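Long-range contact in TRAP dicarboxylate transporter, DctP subunit (Chromohalobacter salexigens, PDB 4P1L), which binds D-glucuronate and is probably the periplasmic solute-binding component of a tripartite ATP-independent (TRAP) sugar transport system: residues 208-218 with 269-280. Residues are numbered along the deposited sequence; the frame is centred on the assembly and turned at random.
With BDP (beta-D-glucopyranuronic acid), chain C.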
# COMPACT_ATOMS: atom_id res chain seq x y z
N ASN A 208 -5.41 4.43 5.22
CA ASN A 208 -6.76 3.90 5.11
C ASN A 208 -7.33 3.64 6.49
O ASN A 208 -6.62 3.72 7.49
CB ASN A 208 -6.74 2.62 4.28
CG ASN A 208 -5.70 1.61 4.78
OD1 ASN A 208 -5.63 1.31 5.97
ND2 ASN A 208 -4.89 1.11 3.86
N TYR A 209 -8.63 3.34 6.55
CA TYR A 209 -9.28 3.12 7.83
C TYR A 209 -8.66 1.96 8.64
O TYR A 209 -8.34 2.10 9.84
CB TYR A 209 -10.77 2.93 7.63
CG TYR A 209 -11.60 4.19 7.44
CD1 TYR A 209 -11.62 5.20 8.38
CD2 TYR A 209 -12.40 4.34 6.31
CE1 TYR A 209 -12.41 6.35 8.19
CE2 TYR A 209 -13.19 5.47 6.11
CZ TYR A 209 -13.20 6.47 7.05
OH TYR A 209 -13.99 7.60 6.86
N PRO A 210 -8.45 0.80 7.99
CA PRO A 210 -7.94 -0.29 8.82
C PRO A 210 -6.58 -0.03 9.42
O PRO A 210 -6.36 -0.48 10.55
CB PRO A 210 -7.94 -1.49 7.88
CG PRO A 210 -9.00 -1.16 6.87
CD PRO A 210 -8.85 0.33 6.66
N SER A 211 -5.72 0.73 8.75
CA SER A 211 -4.42 1.03 9.33
C SER A 211 -4.53 2.06 10.44
O SER A 211 -3.96 1.89 11.52
CB SER A 211 -3.47 1.52 8.25
OG SER A 211 -3.03 0.44 7.43
N TYR A 212 -5.28 3.12 10.15
CA TYR A 212 -5.54 4.20 11.09
C TYR A 212 -6.07 3.62 12.39
O TYR A 212 -5.65 4.02 13.46
CB TYR A 212 -6.53 5.16 10.45
CG TYR A 212 -7.03 6.30 11.30
CD1 TYR A 212 -6.17 7.21 11.87
CD2 TYR A 212 -8.41 6.50 11.50
CE1 TYR A 212 -6.66 8.31 12.62
CE2 TYR A 212 -8.89 7.57 12.22
CZ TYR A 212 -8.02 8.48 12.77
OH TYR A 212 -8.54 9.53 13.49
N GLU A 213 -6.98 2.65 12.28
CA GLU A 213 -7.59 2.00 13.44
C GLU A 213 -6.66 0.97 14.10
O GLU A 213 -6.35 1.10 15.31
CB GLU A 213 -8.94 1.37 13.05
CG GLU A 213 -9.55 0.47 14.15
CD GLU A 213 -9.11 -0.99 14.05
OE1 GLU A 213 -9.22 -1.58 12.97
OE2 GLU A 213 -8.66 -1.57 15.08
N SER A 214 -6.18 -0.01 13.34
CA SER A 214 -5.40 -1.10 13.92
C SER A 214 -4.08 -0.64 14.53
O SER A 214 -3.66 -1.18 15.55
CB SER A 214 -5.13 -2.23 12.92
OG SER A 214 -4.35 -1.79 11.82
N SER A 215 -3.45 0.37 13.95
CA SER A 215 -2.20 0.93 14.48
C SER A 215 -2.38 1.72 15.78
O SER A 215 -1.40 2.01 16.45
CB SER A 215 -1.58 1.90 13.49
OG SER A 215 -2.42 3.05 13.38
N GLY A 216 -3.61 2.11 16.08
CA GLY A 216 -3.90 2.93 17.25
C GLY A 216 -3.75 4.43 17.00
O GLY A 216 -3.89 5.22 17.93
N HIS A 217 -3.49 4.84 15.76
CA HIS A 217 -3.23 6.26 15.49
C HIS A 217 -4.44 7.10 15.82
O HIS A 217 -4.29 8.22 16.28
CB HIS A 217 -2.81 6.50 14.03
CG HIS A 217 -1.54 5.81 13.66
ND1 HIS A 217 -1.06 5.78 12.37
CD2 HIS A 217 -0.65 5.12 14.41
CE1 HIS A 217 0.07 5.08 12.34
NE2 HIS A 217 0.35 4.70 13.57
N TYR A 218 -5.62 6.52 15.66
CA TYR A 218 -6.87 7.23 15.91
C TYR A 218 -7.02 7.67 17.36
O TYR A 218 -7.78 8.59 17.66
CB TYR A 218 -8.05 6.35 15.53
CG TYR A 218 -8.37 5.25 16.53
CD1 TYR A 218 -7.69 4.05 16.51
CD2 TYR A 218 -9.39 5.41 17.46
CE1 TYR A 218 -7.99 3.04 17.41
CE2 TYR A 218 -9.70 4.41 18.36
CZ TYR A 218 -9.00 3.22 18.32
OH TYR A 218 -9.30 2.22 19.21
N TRP A 269 -11.20 -7.17 3.05
CA TRP A 269 -10.89 -5.75 3.06
C TRP A 269 -12.13 -4.87 3.20
O TRP A 269 -12.18 -3.98 4.04
CB TRP A 269 -10.12 -5.33 1.81
CG TRP A 269 -9.75 -3.90 1.90
CD1 TRP A 269 -10.33 -2.85 1.24
CD2 TRP A 269 -8.74 -3.33 2.75
NE1 TRP A 269 -9.74 -1.67 1.63
CE2 TRP A 269 -8.77 -1.93 2.56
CE3 TRP A 269 -7.83 -3.87 3.67
CZ2 TRP A 269 -7.90 -1.07 3.23
CZ3 TRP A 269 -6.97 -3.01 4.34
CH2 TRP A 269 -7.03 -1.62 4.12
N GLU A 270 -13.12 -5.08 2.34
CA GLU A 270 -14.33 -4.26 2.40
C GLU A 270 -15.00 -4.32 3.78
O GLU A 270 -15.38 -3.30 4.36
CB GLU A 270 -15.31 -4.68 1.31
CG GLU A 270 -14.80 -4.43 -0.09
CD GLU A 270 -14.40 -2.98 -0.32
OE1 GLU A 270 -15.21 -2.08 0.03
OE2 GLU A 270 -13.27 -2.73 -0.82
N GLU A 271 -15.11 -5.53 4.33
CA GLU A 271 -15.72 -5.68 5.64
C GLU A 271 -14.86 -4.98 6.68
O GLU A 271 -15.38 -4.33 7.58
CB GLU A 271 -15.84 -7.16 6.00
CG GLU A 271 -16.77 -7.44 7.17
CD GLU A 271 -16.09 -7.40 8.54
OE1 GLU A 271 -14.85 -7.60 8.61
OE2 GLU A 271 -16.81 -7.19 9.55
N GLY A 272 -13.55 -5.11 6.53
CA GLY A 272 -12.62 -4.58 7.49
C GLY A 272 -12.68 -3.05 7.54
O GLY A 272 -12.56 -2.44 8.60
N VAL A 273 -12.83 -2.43 6.38
CA VAL A 273 -12.94 -0.99 6.32
C VAL A 273 -14.17 -0.51 7.09
O VAL A 273 -14.09 0.46 7.84
CB VAL A 273 -13.01 -0.49 4.89
CG1 VAL A 273 -13.43 0.98 4.86
CG2 VAL A 273 -11.65 -0.68 4.22
N GLN A 274 -15.29 -1.20 6.91
CA GLN A 274 -16.51 -0.80 7.60
C GLN A 274 -16.41 -1.04 9.09
O GLN A 274 -16.85 -0.20 9.88
CB GLN A 274 -17.75 -1.49 7.01
CG GLN A 274 -18.19 -0.90 5.67
CD GLN A 274 -18.23 0.63 5.65
OE1 GLN A 274 -19.05 1.27 6.33
NE2 GLN A 274 -17.35 1.23 4.86
N ALA A 275 -15.83 -2.16 9.48
CA ALA A 275 -15.66 -2.44 10.91
C ALA A 275 -14.71 -1.43 11.57
O ALA A 275 -14.95 -1.00 12.72
CB ALA A 275 -15.16 -3.84 11.14
N SER A 276 -13.63 -1.08 10.87
CA SER A 276 -12.68 -0.11 11.43
C SER A 276 -13.35 1.26 11.55
O SER A 276 -13.23 1.95 12.58
CB SER A 276 -11.37 -0.04 10.62
OG SER A 276 -10.59 -1.21 10.85
N LYS A 277 -14.11 1.65 10.52
CA LYS A 277 -14.80 2.93 10.57
C LYS A 277 -15.77 3.04 11.74
O LYS A 277 -15.81 4.08 12.43
CB LYS A 277 -15.56 3.19 9.28
CG LYS A 277 -16.20 4.56 9.21
CD LYS A 277 -16.80 4.80 7.84
CE LYS A 277 -17.60 6.08 7.82
NZ LYS A 277 -18.29 6.24 6.53
N GLN A 278 -16.55 2.00 11.97
CA GLN A 278 -17.53 2.04 13.05
C GLN A 278 -16.82 2.12 14.40
O GLN A 278 -17.25 2.83 15.30
CB GLN A 278 -18.46 0.83 13.02
CG GLN A 278 -19.72 1.03 13.89
CD GLN A 278 -20.45 2.35 13.59
OE1 GLN A 278 -20.84 2.63 12.45
NE2 GLN A 278 -20.61 3.18 14.63
N LYS A 279 -15.71 1.41 14.51
CA LYS A 279 -14.96 1.43 15.75
C LYS A 279 -14.41 2.82 16.05
O LYS A 279 -14.55 3.33 17.15
CB LYS A 279 -13.83 0.40 15.71
CG LYS A 279 -12.83 0.54 16.85
CD LYS A 279 -11.87 -0.63 16.87
CE LYS A 279 -10.81 -0.45 17.95
NZ LYS A 279 -9.65 -1.40 17.80
N ILE A 280 -13.80 3.45 15.06
CA ILE A 280 -13.24 4.77 15.30
C ILE A 280 -14.35 5.80 15.52
O ILE A 280 -14.20 6.72 16.33
CB ILE A 280 -12.27 5.20 14.16
CG1 ILE A 280 -13.01 5.36 12.85
CG2 ILE A 280 -11.14 4.22 14.02
CD1 ILE A 280 -12.13 5.96 11.74
C1 BDP C . -0.49 0.56 5.06
C2 BDP C . 0.19 -0.49 4.19
C3 BDP C . 1.42 -0.95 4.87
C4 BDP C . 2.31 0.24 5.07
C5 BDP C . 1.59 1.33 5.91
C6 BDP C . 2.43 2.58 6.10
O2 BDP C . -0.73 -1.56 4.07
O3 BDP C . 2.13 -1.88 3.89
O4 BDP C . 3.53 -0.15 5.73
O5 BDP C . 0.40 1.68 5.27
O6A BDP C . 1.80 3.69 6.15
O1 BDP C . -1.61 1.04 4.41
O6B BDP C . 3.66 2.48 6.28
O HOH W 1 -15.70 7.22 4.68
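Pro210 and Ser276 mark where the short helix 209-214 lies on the long helix 248-282, their CA atoms 5.4 Å apart; the local axes cross at 46° with a closest approach of 8.4 Å. Two side chains of the short helix pack as knobs into holes of the long one, within a TRAP-type solute-binding fold. Tyr209 fits among Val273, Ser276, Lys277 and Ile280, with Lys277 CG over one ring face, toward the rim, and a water held at the Tyr209 OH; Pro210 fits among Trp269, Gly272, Val273 and Ser276. Trp269 swings its indole under the proline because CG is anti to the backbone N (chi1 -176°), and Pro210 CG makes a CH-pi contact 3.8 Å from the six-membered ring's centroid. Glu213, bent at chi2 (-89°), divides its carboxylate between two donors: Ser276 OG reaches the anti lone pair of OE1 at 2.6 Å, while Lys279 NZ forms a salt bridge to OE2 at 2.9 Å. An alanine here would remove both acceptors and is likely to leave the Lys279 ammonium without its countercharge and the Ser276 hydroxyl free to turn. Further along the helix, Ile280 CG2 lies over the Tyr218 ring, and CD1 meets the edge of Tyr212. At the sugar end, Asn208 caps helix 209-214: OD1 accepts from Ser211 N at 2.8 Å. Asn208 ND2, beside the Trp269 indole edge, donates to Ser143 O and, weakly, to O1 of the glucuronate at 3.3 Å.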